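Local coordinates for protein glycosyltransferase (Streptomyces halstedii, PDB 3WAD) that is a GT-B-fold glycosyltransferase, with two Rossmann-like domains, each built around a parallel beta sheet flanked by helices, at residues B[101-104]-B[105-108]; B[182-185]-B[186-189]; B[347-350]-B[351-355]; B[361-364]-B[365-368]. All coordinates share one frame; numbering follows the deposited sequence.

Interaction 1 of 4, residues B[101-104]-B[105-108]; sequences QIYE and YMAD
Y105 and M106 bond back to Q101 and I102 in the last full turns of helix 89-106, which ends as the chain passes through A107 to D108. The Y105 N to Q101 O bond is 3.1 Å and nearly straight (169°), the M106 N to I102 O bond more bent. At A107 the alpha pattern gives way to a shorter reach: A107 N lies 3.2 Å from E104 O and makes a weak second bond to Y103 O. On the buried side, M106 runs beside Y103, and its SD stands 3.8 Å from ring atom CD1, at the ring's edge and close to its plane: a Met-aromatic contact between residues three apart on the helix. The long thioether suits this place, since SD also meets I102 CG2 at 3.8 Å, so it touches both side chains of the preceding turn at once. I102 offers that methyl because CG2 is anti to its backbone N. F8 and L132 touch M106 from beyond the helix, and W157 meets the Y103 ring edge-to-face. E104 bends at chi2 (72°), which carries OE1 to within 4.0 Å of A107 O; its salt-bridge partner, K187, lies outside the two segments.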
ATOM      1  N   GLN B 101      11.041   9.242  29.995  1.00 28.06           N
ATOM      2  CA  GLN B 101      11.597  10.486  29.434  1.00 27.50           C
ATOM      3  C   GLN B 101      11.921  10.372  27.982  1.00 26.86           C
ATOM      4  O   GLN B 101      11.601  11.249  27.200  1.00 25.07           O
ATOM      5  CB  GLN B 101      12.811  10.960  30.222  1.00 28.19           C
ATOM      6  CG  GLN B 101      12.275  11.409  31.525  1.00 33.05           C
ATOM      7  CD  GLN B 101      13.321  11.844  32.477  1.00 40.40           C
ATOM      8  OE1 GLN B 101      14.489  11.465  32.376  1.00 42.22           O
ATOM      9  NE2 GLN B 101      12.889  12.634  33.463  1.00 46.90           N
ATOM     10  N   ILE B 102      12.590   9.288  27.621  1.00 26.06           N
ATOM     11  CA  ILE B 102      12.885   9.033  26.232  1.00 25.88           C
ATOM     12  C   ILE B 102      11.603   8.964  25.346  1.00 26.77           C
ATOM     13  O   ILE B 102      11.564   9.468  24.194  1.00 24.23           O
ATOM     14  CB  ILE B 102      13.638   7.713  26.137  1.00 26.57           C
ATOM     15  CG1 ILE B 102      14.999   7.897  26.797  1.00 28.15           C
ATOM     16  CG2 ILE B 102      13.723   7.254  24.662  1.00 23.83           C
ATOM     17  CD1 ILE B 102      15.742   6.571  27.161  1.00 26.20           C
ATOM     18  N   TYR B 103      10.559   8.331  25.871  1.00 25.31           N
ATOM     19  CA  TYR B 103       9.399   8.091  25.020  1.00 27.01           C
ATOM     20  C   TYR B 103       8.618   9.387  24.907  1.00 27.41           C
ATOM     21  O   TYR B 103       8.021   9.652  23.884  1.00 28.09           O
ATOM     22  CB  TYR B 103       8.524   6.954  25.543  1.00 26.01           C
ATOM     23  CG  TYR B 103       9.160   5.551  25.393  1.00 29.72           C
ATOM     24  CD1 TYR B 103      10.197   5.314  24.465  1.00 24.82           C
ATOM     25  CD2 TYR B 103       8.717   4.456  26.210  1.00 30.95           C
ATOM     26  CE1 TYR B 103      10.776   4.048  24.330  1.00 30.54           C
ATOM     27  CE2 TYR B 103       9.323   3.154  26.085  1.00 32.08           C
ATOM     28  CZ  TYR B 103      10.324   2.959  25.129  1.00 30.15           C
ATOM     29  OH  TYR B 103      10.918   1.696  24.975  1.00 30.22           O
ATOM     30  N   GLU B 104       8.699  10.211  25.947  1.00 27.13           N
ATOM     31  CA  GLU B 104       8.122  11.525  25.873  1.00 26.65           C
ATOM     32  C   GLU B 104       8.747  12.344  24.758  1.00 27.32           C
ATOM     33  O   GLU B 104       8.022  13.007  23.983  1.00 26.36           O
ATOM     34  CB  GLU B 104       8.223  12.279  27.196  1.00 26.58           C
ATOM     35  CG  GLU B 104       7.700  13.744  27.037  1.00 24.94           C
ATOM     36  CD  GLU B 104       6.194  13.827  26.893  1.00 31.86           C
ATOM     37  OE1 GLU B 104       5.436  12.794  27.035  1.00 31.55           O
ATOM     38  OE2 GLU B 104       5.754  14.976  26.585  1.00 34.89           O
ATOM     39  N   TYR B 105      10.088  12.341  24.724  1.00 26.25           N
ATOM     40  CA  TYR B 105      10.863  12.977  23.660  1.00 26.53           C
ATOM     41  C   TYR B 105      10.401  12.521  22.251  1.00 24.35           C
ATOM     42  O   TYR B 105      10.347  13.322  21.331  1.00 24.74           O
ATOM     43  CB  TYR B 105      12.341  12.586  23.843  1.00 27.41           C
ATOM     44  CG  TYR B 105      13.254  13.253  22.872  1.00 30.25           C
ATOM     45  CD1 TYR B 105      13.933  14.434  23.221  1.00 31.61           C
ATOM     46  CD2 TYR B 105      13.470  12.696  21.623  1.00 29.98           C
ATOM     47  CE1 TYR B 105      14.808  15.053  22.315  1.00 34.67           C
ATOM     48  CE2 TYR B 105      14.316  13.317  20.695  1.00 34.36           C
ATOM     49  CZ  TYR B 105      14.969  14.483  21.057  1.00 33.95           C
ATOM     50  OH  TYR B 105      15.822  15.039  20.182  1.00 37.83           O
ATOM     51  N   MET B 106      10.124  11.235  22.107  1.00 23.75           N
ATOM     52  CA  MET B 106       9.719  10.604  20.854  1.00 24.46           C
ATOM     53  C   MET B 106       8.264  10.875  20.437  1.00 23.98           C
ATOM     54  O   MET B 106       7.931  10.620  19.263  1.00 25.37           O
ATOM     55  CB  MET B 106       9.930   9.069  20.919  1.00 23.10           C
ATOM     56  CG  MET B 106      11.381   8.724  20.763  1.00 23.22           C
ATOM     57  SD  MET B 106      11.731   7.109  21.486  1.00 24.84           S
ATOM     58  CE  MET B 106      10.631   6.044  20.551  1.00 18.25           C
ATOM     59  N   ALA B 107       7.407  11.309  21.376  1.00 23.42           N
ATOM     60  CA  ALA B 107       6.008  11.716  21.093  1.00 23.95           C
ATOM     61  C   ALA B 107       5.619  12.839  22.061  1.00 25.24           C
ATOM     62  O   ALA B 107       4.945  12.623  23.090  1.00 25.61           O
ATOM     63  CB  ALA B 107       5.014  10.508  21.155  1.00 23.73           C
ATOM     64  N   ASP B 108       6.106  14.012  21.679  1.00 24.99           N
ATOM     65  CA  ASP B 108       5.954  15.316  22.223  1.00 28.19           C
ATOM     66  C   ASP B 108       4.650  15.807  22.751  1.00 26.18           C
ATOM     67  O   ASP B 108       3.648  15.408  22.279  1.00 27.07           O
ATOM     68  CB  ASP B 108       6.220  16.362  21.031  1.00 29.23           C
ATOM     69  CG  ASP B 108       7.446  16.939  21.271  1.00 35.24           C
ATOM     70  OD1 ASP B 108       7.802  16.405  22.391  1.00 39.92           O
ATOM     71  OD2 ASP B 108       8.089  17.670  20.500  1.00 37.58           O
TER

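Interaction 2 of 4, residues B[182-185]-B[186-189]; sequences DWLA and TKGE
T186 to G188 continue the helix of D182 to A185 with i to i+4 bonds, from T186 N to D182 O through G188 N to L184 O, and a weak one from E189 N to A185 O follows near the helix end. T186 adds its hydroxyl: OG1, anti to the carbonyl carbon (chi1 -67°), donates to D182 O at 2.8 Å. That oxygen is thus held twice, by T186 N and T186 OG1 from opposite faces of its plane. K187 suits a place where a long apolar stem must end in a charge. Its CD lies 4.0 Å from L184 CD2 and 4.1 Å from W183 NE1, K187 running alongside both. L184 CD2 in turn sits over one face of the W183 indole, toward its rim, while the Y103 side of helix 89-106 receives the same tryptophan. The K187 chain stays extended until chi4 (59°), where it turns NZ toward E104 OE1, A107 O and T112 OG1. W183 NE1 also donates to E104 OE1. With its CD methylene packed against the leucine and beside the indole NE1, and a carboxylate and other oxygens round the ammonium group, K187 is probably kept protonated although the residue is buried.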
ATOM      1  N   ASP B 182       2.904   8.580  36.932  1.00 29.53           N
ATOM      2  CA  ASP B 182       3.174   9.994  37.039  1.00 30.41           C
ATOM      3  C   ASP B 182       3.334  10.560  35.605  1.00 29.95           C
ATOM      4  O   ASP B 182       2.782  11.606  35.278  1.00 28.52           O
ATOM      5  CB  ASP B 182       4.417  10.246  37.835  1.00 30.46           C
ATOM      6  CG  ASP B 182       4.250   9.908  39.330  1.00 33.33           C
ATOM      7  OD1 ASP B 182       3.177   9.399  39.704  1.00 33.53           O
ATOM      8  OD2 ASP B 182       5.219  10.119  40.100  1.00 35.41           O
ATOM      9  N   TRP B 183       4.093   9.855  34.767  1.00 29.74           N
ATOM     10  CA  TRP B 183       4.300  10.306  33.369  1.00 28.51           C
ATOM     11  C   TRP B 183       3.018  10.462  32.600  1.00 27.20           C
ATOM     12  O   TRP B 183       2.763  11.528  32.105  1.00 26.72           O
ATOM     13  CB  TRP B 183       5.242   9.382  32.631  1.00 28.31           C
ATOM     14  CG  TRP B 183       5.325   9.662  31.158  1.00 30.18           C
ATOM     15  CD1 TRP B 183       5.478  10.908  30.497  1.00 29.50           C
ATOM     16  CD2 TRP B 183       5.399   8.667  30.153  1.00 27.02           C
ATOM     17  NE1 TRP B 183       5.554  10.683  29.130  1.00 31.58           N
ATOM     18  CE2 TRP B 183       5.521   9.328  28.903  1.00 29.30           C
ATOM     19  CE3 TRP B 183       5.349   7.273  30.185  1.00 26.60           C
ATOM     20  CZ2 TRP B 183       5.557   8.624  27.706  1.00 28.54           C
ATOM     21  CZ3 TRP B 183       5.417   6.578  29.007  1.00 30.49           C
ATOM     22  CH2 TRP B 183       5.559   7.255  27.777  1.00 28.44           C
ATOM     23  N   LEU B 184       2.213   9.403  32.549  1.00 26.37           N
ATOM     24  CA  LEU B 184       1.041   9.347  31.699  1.00 27.19           C
ATOM     25  C   LEU B 184      -0.172  10.117  32.243  1.00 28.05           C
ATOM     26  O   LEU B 184      -0.974  10.613  31.437  1.00 27.03           O
ATOM     27  CB  LEU B 184       0.643   7.912  31.352  1.00 26.34           C
ATOM     28  CG  LEU B 184       1.641   7.135  30.481  1.00 26.74           C
ATOM     29  CD1 LEU B 184       1.238   5.668  30.363  1.00 24.54           C
ATOM     30  CD2 LEU B 184       1.746   7.751  29.051  1.00 28.62           C
ATOM     31  N   ALA B 185      -0.293  10.259  33.562  1.00 27.49           N
ATOM     32  CA  ALA B 185      -1.285  11.185  34.126  1.00 28.87           C
ATOM     33  C   ALA B 185      -0.954  12.618  33.669  1.00 29.86           C
ATOM     34  O   ALA B 185      -1.839  13.392  33.207  1.00 29.16           O
ATOM     35  CB  ALA B 185      -1.301  11.100  35.650  1.00 28.27           C
ATOM     36  N   THR B 186       0.322  12.974  33.822  1.00 29.53           N
ATOM     37  CA  THR B 186       0.864  14.248  33.331  1.00 30.01           C
ATOM     38  C   THR B 186       0.638  14.486  31.815  1.00 29.92           C
ATOM     39  O   THR B 186       0.210  15.576  31.406  1.00 31.11           O
ATOM     40  CB  THR B 186       2.370  14.328  33.572  1.00 28.68           C
ATOM     41  OG1 THR B 186       2.586  14.393  34.974  1.00 32.36           O
ATOM     42  CG2 THR B 186       2.991  15.642  33.015  1.00 30.26           C
ATOM     43  N   LYS B 187       0.993  13.510  31.012  1.00 29.37           N
ATOM     44  CA  LYS B 187       0.813  13.606  29.576  1.00 30.56           C
ATOM     45  C   LYS B 187      -0.683  13.829  29.220  1.00 29.69           C
ATOM     46  O   LYS B 187      -0.966  14.621  28.324  1.00 30.71           O
ATOM     47  CB  LYS B 187       1.276  12.319  28.906  1.00 30.72           C
ATOM     48  CG  LYS B 187       1.440  12.418  27.357  1.00 30.78           C
ATOM     49  CD  LYS B 187       2.167  11.139  26.878  1.00 31.12           C
ATOM     50  CE  LYS B 187       2.521  11.159  25.403  1.00 23.18           C
ATOM     51  NZ  LYS B 187       3.369  12.279  25.076  1.00 15.96           N
ATOM     52  N   GLY B 188      -1.592  13.134  29.913  1.00 28.16           N
ATOM     53  CA  GLY B 188      -3.025  13.179  29.670  1.00 27.49           C
ATOM     54  C   GLY B 188      -3.747  14.396  30.213  1.00 28.26           C
ATOM     55  O   GLY B 188      -4.804  14.823  29.687  1.00 29.19           O
ATOM     56  N   GLU B 189      -3.161  15.004  31.222  1.00 27.75           N
ATOM     57  CA  GLU B 189      -3.786  16.085  31.947  1.00 29.96           C
ATOM     58  C   GLU B 189      -4.318  17.240  31.035  1.00 30.43           C
ATOM     59  O   GLU B 189      -5.473  17.696  31.213  1.00 30.27           O
ATOM     60  CB  GLU B 189      -2.785  16.598  32.993  1.00 29.65           C
ATOM     61  CG  GLU B 189      -3.408  17.420  34.043  1.00 36.64           C
ATOM     62  CD  GLU B 189      -3.678  18.784  33.513  1.00 44.73           C
ATOM     63  OE1 GLU B 189      -3.008  19.195  32.551  1.00 49.89           O
ATOM     64  OE2 GLU B 189      -4.600  19.452  34.003  1.00 52.59           O
TER

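Interaction 3 of 4, residues B[347-350]-B[351-355]; sequences GYVA and ERFAE
R352, A350 and Y348 carry most of this contact within helix 346-355. R352 folds back over Y348, four residues earlier, its chain bent at chi2 (76°) and chi3 (-86°). NH1 comes to rest over the centre of one face of the phenol ring, with CE1 of Y348 3.2 Å from R352 NH1, and CZ of R352 stands 4.2 Å from the ring centroid: a cation-pi contact in which the guanidinium is not stacked flat but turned 61° against the ring. The stem packs too, R352 CD lying 3.4 Å from Y348 CE2. An arginine suits the place because it can use its carbon chain and its charge together. On the other side, R352 NH2 forms a salt bridge with E355 OE2 at 3.0 Å, in the guanidinium plane but above that of the carboxylate, so the group is held between ring and acid. A350 contributes through its backbone, its O accepting from A354 N at 3.0 Å, while its small methyl touches I338 and V361, consistent with close packing of the helix on the sheet. V349 CG1 meets F353 CE1 at 3.3 Å, a tight contact. The helix is the crossover of the beta-alpha-beta unit between strands 336-338 and 359-361: A350 and F353 touch both strands, F353 and V349 also pack on helix 323-332, and the Y348 ring meets F215 edge-to-face.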
ATOM      1  N   GLY B 347      18.730 -11.108  21.060  1.00 24.61           N
ATOM      2  CA  GLY B 347      19.480 -12.170  21.784  1.00 25.41           C
ATOM      3  C   GLY B 347      18.524 -13.299  22.166  1.00 26.16           C
ATOM      4  O   GLY B 347      18.757 -14.487  21.916  1.00 28.56           O
ATOM      5  N   TYR B 348      17.392 -12.897  22.706  1.00 26.63           N
ATOM      6  CA  TYR B 348      16.453 -13.805  23.303  1.00 27.11           C
ATOM      7  C   TYR B 348      15.718 -14.570  22.216  1.00 26.13           C
ATOM      8  O   TYR B 348      15.555 -15.779  22.318  1.00 27.14           O
ATOM      9  CB  TYR B 348      15.498 -13.040  24.209  1.00 27.73           C
ATOM     10  CG  TYR B 348      14.422 -13.938  24.791  1.00 31.38           C
ATOM     11  CD1 TYR B 348      14.514 -14.352  26.100  1.00 33.10           C
ATOM     12  CD2 TYR B 348      13.319 -14.354  24.020  1.00 31.26           C
ATOM     13  CE1 TYR B 348      13.535 -15.119  26.660  1.00 32.99           C
ATOM     14  CE2 TYR B 348      12.334 -15.119  24.558  1.00 32.83           C
ATOM     15  CZ  TYR B 348      12.470 -15.522  25.876  1.00 31.86           C
ATOM     16  OH  TYR B 348      11.518 -16.265  26.459  1.00 30.00           O
ATOM     17  N   VAL B 349      15.316 -13.881  21.150  1.00 24.85           N
ATOM     18  CA  VAL B 349      14.676 -14.561  20.022  1.00 23.92           C
ATOM     19  C   VAL B 349      15.691 -15.466  19.302  1.00 25.84           C
ATOM     20  O   VAL B 349      15.340 -16.553  18.839  1.00 24.65           O
ATOM     21  CB  VAL B 349      14.102 -13.562  19.066  1.00 24.44           C
ATOM     22  CG1 VAL B 349      13.682 -14.239  17.720  1.00 23.26           C
ATOM     23  CG2 VAL B 349      12.885 -12.838  19.744  1.00 21.53           C
ATOM     24  N   ALA B 350      16.960 -15.031  19.225  1.00 24.33           N
ATOM     25  CA  ALA B 350      17.970 -15.887  18.582  1.00 26.07           C
ATOM     26  C   ALA B 350      18.029 -17.288  19.248  1.00 27.58           C
ATOM     27  O   ALA B 350      18.046 -18.314  18.566  1.00 26.88           O
ATOM     28  CB  ALA B 350      19.347 -15.244  18.555  1.00 24.88           C
ATOM     29  N   GLU B 351      17.970 -17.310  20.577  1.00 29.96           N
ATOM     30  CA  GLU B 351      18.063 -18.587  21.309  1.00 32.30           C
ATOM     31  C   GLU B 351      16.850 -19.427  21.077  1.00 32.03           C
ATOM     32  O   GLU B 351      16.983 -20.635  20.940  1.00 32.46           O
ATOM     33  CB  GLU B 351      18.209 -18.302  22.774  1.00 32.03           C
ATOM     34  CG  GLU B 351      19.010 -19.274  23.548  1.00 41.44           C
ATOM     35  CD  GLU B 351      19.517 -18.507  24.763  1.00 52.81           C
ATOM     36  OE1 GLU B 351      19.645 -17.254  24.575  1.00 54.61           O
ATOM     37  OE2 GLU B 351      19.722 -19.091  25.870  1.00 56.00           O
ATOM     38  N   ARG B 352      15.663 -18.794  20.983  1.00 31.19           N
ATOM     39  CA  ARG B 352      14.428 -19.523  20.641  1.00 31.87           C
ATOM     40  C   ARG B 352      14.534 -20.272  19.294  1.00 31.75           C
ATOM     41  O   ARG B 352      14.192 -21.426  19.202  1.00 32.04           O
ATOM     42  CB  ARG B 352      13.212 -18.581  20.712  1.00 32.61           C
ATOM     43  CG  ARG B 352      12.344 -18.757  21.999  1.00 37.81           C
ATOM     44  CD  ARG B 352      12.952 -18.150  23.221  1.00 45.42           C
ATOM     45  NE  ARG B 352      13.891 -19.052  23.923  1.00 47.98           N
ATOM     46  CZ  ARG B 352      14.866 -18.630  24.725  1.00 47.54           C
ATOM     47  NH1 ARG B 352      15.027 -17.343  24.954  1.00 48.51           N
ATOM     48  NH2 ARG B 352      15.672 -19.494  25.316  1.00 48.68           N
ATOM     49  N   PHE B 353      15.051 -19.613  18.258  1.00 31.61           N
ATOM     50  CA  PHE B 353      15.248 -20.250  16.968  1.00 31.42           C
ATOM     51  C   PHE B 353      16.291 -21.378  17.074  1.00 31.96           C
ATOM     52  O   PHE B 353      16.116 -22.437  16.465  1.00 29.85           O
ATOM     53  CB  PHE B 353      15.781 -19.249  15.952  1.00 30.73           C
ATOM     54  CG  PHE B 353      14.732 -18.344  15.326  1.00 28.98           C
ATOM     55  CD1 PHE B 353      14.801 -16.959  15.524  1.00 29.65           C
ATOM     56  CD2 PHE B 353      13.747 -18.865  14.486  1.00 30.23           C
ATOM     57  CE1 PHE B 353      13.857 -16.105  14.953  1.00 30.37           C
ATOM     58  CE2 PHE B 353      12.759 -18.011  13.872  1.00 31.95           C
ATOM     59  CZ  PHE B 353      12.827 -16.644  14.099  1.00 30.58           C
ATOM     60  N   ALA B 354      17.359 -21.118  17.836  1.00 31.88           N
ATOM     61  CA  ALA B 354      18.456 -22.099  17.979  1.00 34.02           C
ATOM     62  C   ALA B 354      17.894 -23.385  18.615  1.00 34.67           C
ATOM     63  O   ALA B 354      18.172 -24.477  18.110  1.00 34.40           O
ATOM     64  CB  ALA B 354      19.640 -21.528  18.764  1.00 31.89           C
ATOM     65  N   GLU B 355      16.999 -23.236  19.609  1.00 35.71           N
ATOM     66  CA  GLU B 355      16.416 -24.384  20.308  1.00 37.20           C
ATOM     67  C   GLU B 355      15.520 -25.244  19.442  1.00 37.95           C
ATOM     68  O   GLU B 355      15.295 -26.376  19.760  1.00 37.30           O
ATOM     69  CB  GLU B 355      15.605 -23.965  21.530  1.00 37.59           C
ATOM     70  CG  GLU B 355      16.403 -23.365  22.617  1.00 38.75           C
ATOM     71  CD  GLU B 355      15.488 -22.747  23.637  1.00 42.54           C
ATOM     72  OE1 GLU B 355      14.271 -22.622  23.354  1.00 45.74           O
ATOM     73  OE2 GLU B 355      15.985 -22.415  24.719  1.00 45.54           O
TER

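Interaction 4 of 4, residues B[361-364]-B[365-368]; sequences VTEV and PDLT
T362 turns OG1 anti to its carbonyl carbon (chi1 -59°), which leaves CG2 anti to the backbone N and brings that methyl within 3.4 Å of D366 O, and also 3.9 Å from D366 CB. D366 has its own CG anti to the carbonyl carbon (chi1 -59°), and this brings OD2 back toward the start of the turn, where one water joins it to E363 N. The water accepts from E363 N and donates to D366 OD2, each at 2.6 Å, so the carboxylate reaches the backbone through a bridge. Between these two ends the chain turns tightly. D366 N bonds to E363 O at 3.0 Å and L367 N to V364 O at 3.0 Å, two successive i to i+3 bonds. These are overlapping beta turns, in the link that leads from strand 359-361, at the edge of the C-terminal-domain sheet, to helix 369-381. P365 suits the second residue of the turn V364 to L367: its ring restricts phi to a value the turn can use, and N at that position donates no bond within the turn, so the missing hydrogen costs nothing. V364 and P365 cross at about a right angle, and V364 CB lies a tight 3.3 Å from P365 CD, a crowding that comes with the peptide link into a proline ring. L367 CD1 reaches T362 CG2 at 4.1 Å, an apolar contact across the turn, and the leucine also packs on L372 of the next helix. T362 puts its hydroxyl to a different use, bonding through OG1 to Q375, while T368 caps the coming helix at R371 N.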
ATOM      1  N   VAL B 361      23.769 -19.590  16.351  1.00 30.57           N
ATOM      2  CA  VAL B 361      23.998 -18.250  16.871  1.00 32.01           C
ATOM      3  C   VAL B 361      25.485 -18.034  17.166  1.00 31.97           C
ATOM      4  O   VAL B 361      26.100 -18.880  17.796  1.00 31.24           O
ATOM      5  CB  VAL B 361      23.181 -18.001  18.228  1.00 32.14           C
ATOM      6  CG1 VAL B 361      23.403 -16.616  18.771  1.00 33.06           C
ATOM      7  CG2 VAL B 361      21.652 -18.256  18.045  1.00 34.30           C
ATOM      8  N   THR B 362      26.050 -16.894  16.761  1.00 31.72           N
ATOM      9  CA  THR B 362      27.321 -16.443  17.351  1.00 32.52           C
ATOM     10  C   THR B 362      27.203 -15.095  18.011  1.00 31.81           C
ATOM     11  O   THR B 362      26.985 -14.121  17.329  1.00 32.33           O
ATOM     12  CB  THR B 362      28.477 -16.383  16.299  1.00 32.41           C
ATOM     13  OG1 THR B 362      28.637 -17.685  15.753  1.00 30.08           O
ATOM     14  CG2 THR B 362      29.777 -15.972  16.980  1.00 32.74           C
ATOM     15  N   GLU B 363      27.368 -15.005  19.322  1.00 33.86           N
ATOM     16  CA  GLU B 363      27.309 -13.675  19.956  1.00 36.06           C
ATOM     17  C   GLU B 363      28.411 -12.789  19.470  1.00 36.42           C
ATOM     18  O   GLU B 363      29.461 -13.277  19.084  1.00 37.10           O
ATOM     19  CB  GLU B 363      27.434 -13.771  21.447  1.00 36.69           C
ATOM     20  CG  GLU B 363      26.454 -14.690  22.092  1.00 41.33           C
ATOM     21  CD  GLU B 363      25.022 -14.108  22.182  1.00 48.02           C
ATOM     22  OE1 GLU B 363      24.807 -12.879  21.968  1.00 51.84           O
ATOM     23  OE2 GLU B 363      24.094 -14.901  22.493  1.00 53.26           O
ATOM     24  N   VAL B 364      28.189 -11.491  19.517  1.00 38.01           N
ATOM     25  CA  VAL B 364      29.206 -10.533  19.128  1.00 40.39           C
ATOM     26  C   VAL B 364      30.588 -10.831  19.780  1.00 42.04           C
ATOM     27  O   VAL B 364      31.552 -11.075  19.044  1.00 43.10           O
ATOM     28  CB  VAL B 364      28.729  -9.072  19.347  1.00 40.28           C
ATOM     29  CG1 VAL B 364      29.847  -8.092  19.211  1.00 39.78           C
ATOM     30  CG2 VAL B 364      27.691  -8.717  18.290  1.00 43.17           C
ATOM     31  N   PRO B 365      30.693 -10.846  21.139  1.00 42.21           N
ATOM     32  CA  PRO B 365      32.002 -11.193  21.752  1.00 42.56           C
ATOM     33  C   PRO B 365      32.701 -12.506  21.287  1.00 43.84           C
ATOM     34  O   PRO B 365      33.907 -12.640  21.520  1.00 45.64           O
ATOM     35  CB  PRO B 365      31.679 -11.268  23.266  1.00 42.49           C
ATOM     36  CG  PRO B 365      30.181 -11.243  23.377  1.00 42.36           C
ATOM     37  CD  PRO B 365      29.695 -10.502  22.168  1.00 41.69           C
ATOM     38  N   ASP B 366      31.980 -13.458  20.667  1.00 43.78           N
ATOM     39  CA  ASP B 366      32.540 -14.745  20.141  1.00 43.37           C
ATOM     40  C   ASP B 366      32.748 -14.792  18.633  1.00 43.14           C
ATOM     41  O   ASP B 366      32.956 -15.860  18.046  1.00 43.50           O
ATOM     42  CB  ASP B 366      31.608 -15.918  20.461  1.00 43.69           C
ATOM     43  CG  ASP B 366      31.376 -16.103  21.922  1.00 43.97           C
ATOM     44  OD1 ASP B 366      32.204 -15.681  22.770  1.00 45.95           O
ATOM     45  OD2 ASP B 366      30.331 -16.670  22.234  1.00 46.79           O
ATOM     46  N   LEU B 367      32.655 -13.639  17.998  1.00 42.45           N
ATOM     47  CA  LEU B 367      32.671 -13.554  16.572  1.00 41.55           C
ATOM     48  C   LEU B 367      34.086 -13.791  16.076  1.00 41.34           C
ATOM     49  O   LEU B 367      34.954 -13.032  16.423  1.00 40.24           O
ATOM     50  CB  LEU B 367      32.296 -12.119  16.256  1.00 42.14           C
ATOM     51  CG  LEU B 367      31.692 -11.743  14.946  1.00 42.94           C
ATOM     52  CD1 LEU B 367      30.704 -12.823  14.565  1.00 40.60           C
ATOM     53  CD2 LEU B 367      31.020 -10.367  15.210  1.00 41.61           C
ATOM     54  N   THR B 368      34.325 -14.862  15.315  1.00 42.07           N
ATOM     55  CA  THR B 368      35.536 -14.971  14.492  1.00 42.27           C
ATOM     56  C   THR B 368      35.123 -15.288  13.052  1.00 42.27           C
ATOM     57  O   THR B 368      34.027 -15.825  12.815  1.00 41.87           O
ATOM     58  CB  THR B 368      36.560 -16.029  15.030  1.00 42.28           C
ATOM     59  OG1 THR B 368      36.016 -17.354  14.961  1.00 43.23           O
ATOM     60  CG2 THR B 368      36.865 -15.763  16.450  1.00 42.57           C
TER
HETATM   61  O   HOH W   1      28.487 -17.055  20.453  1.00 38.35           O

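Following the chain from the N terminus, the four contacts come in series; none nests within or crosses another. Interaction 1 closes the end of helix 89-106 and interaction 2 the end of helix 179-188. Though far apart in sequence, these two touch, K187 bridging to E104 and A107 while W183 packs on Y103, so two helices of the N-terminal domain are tied together. Interaction 3 lies within helix 346-355, and interaction 4 closes the turn after strand 359-361; V361 packs against A350 and A354, joining that strand to the helix before it. The two pairs belong to different domains: interactions 1 and 3 lie with centres about 30 Å apart.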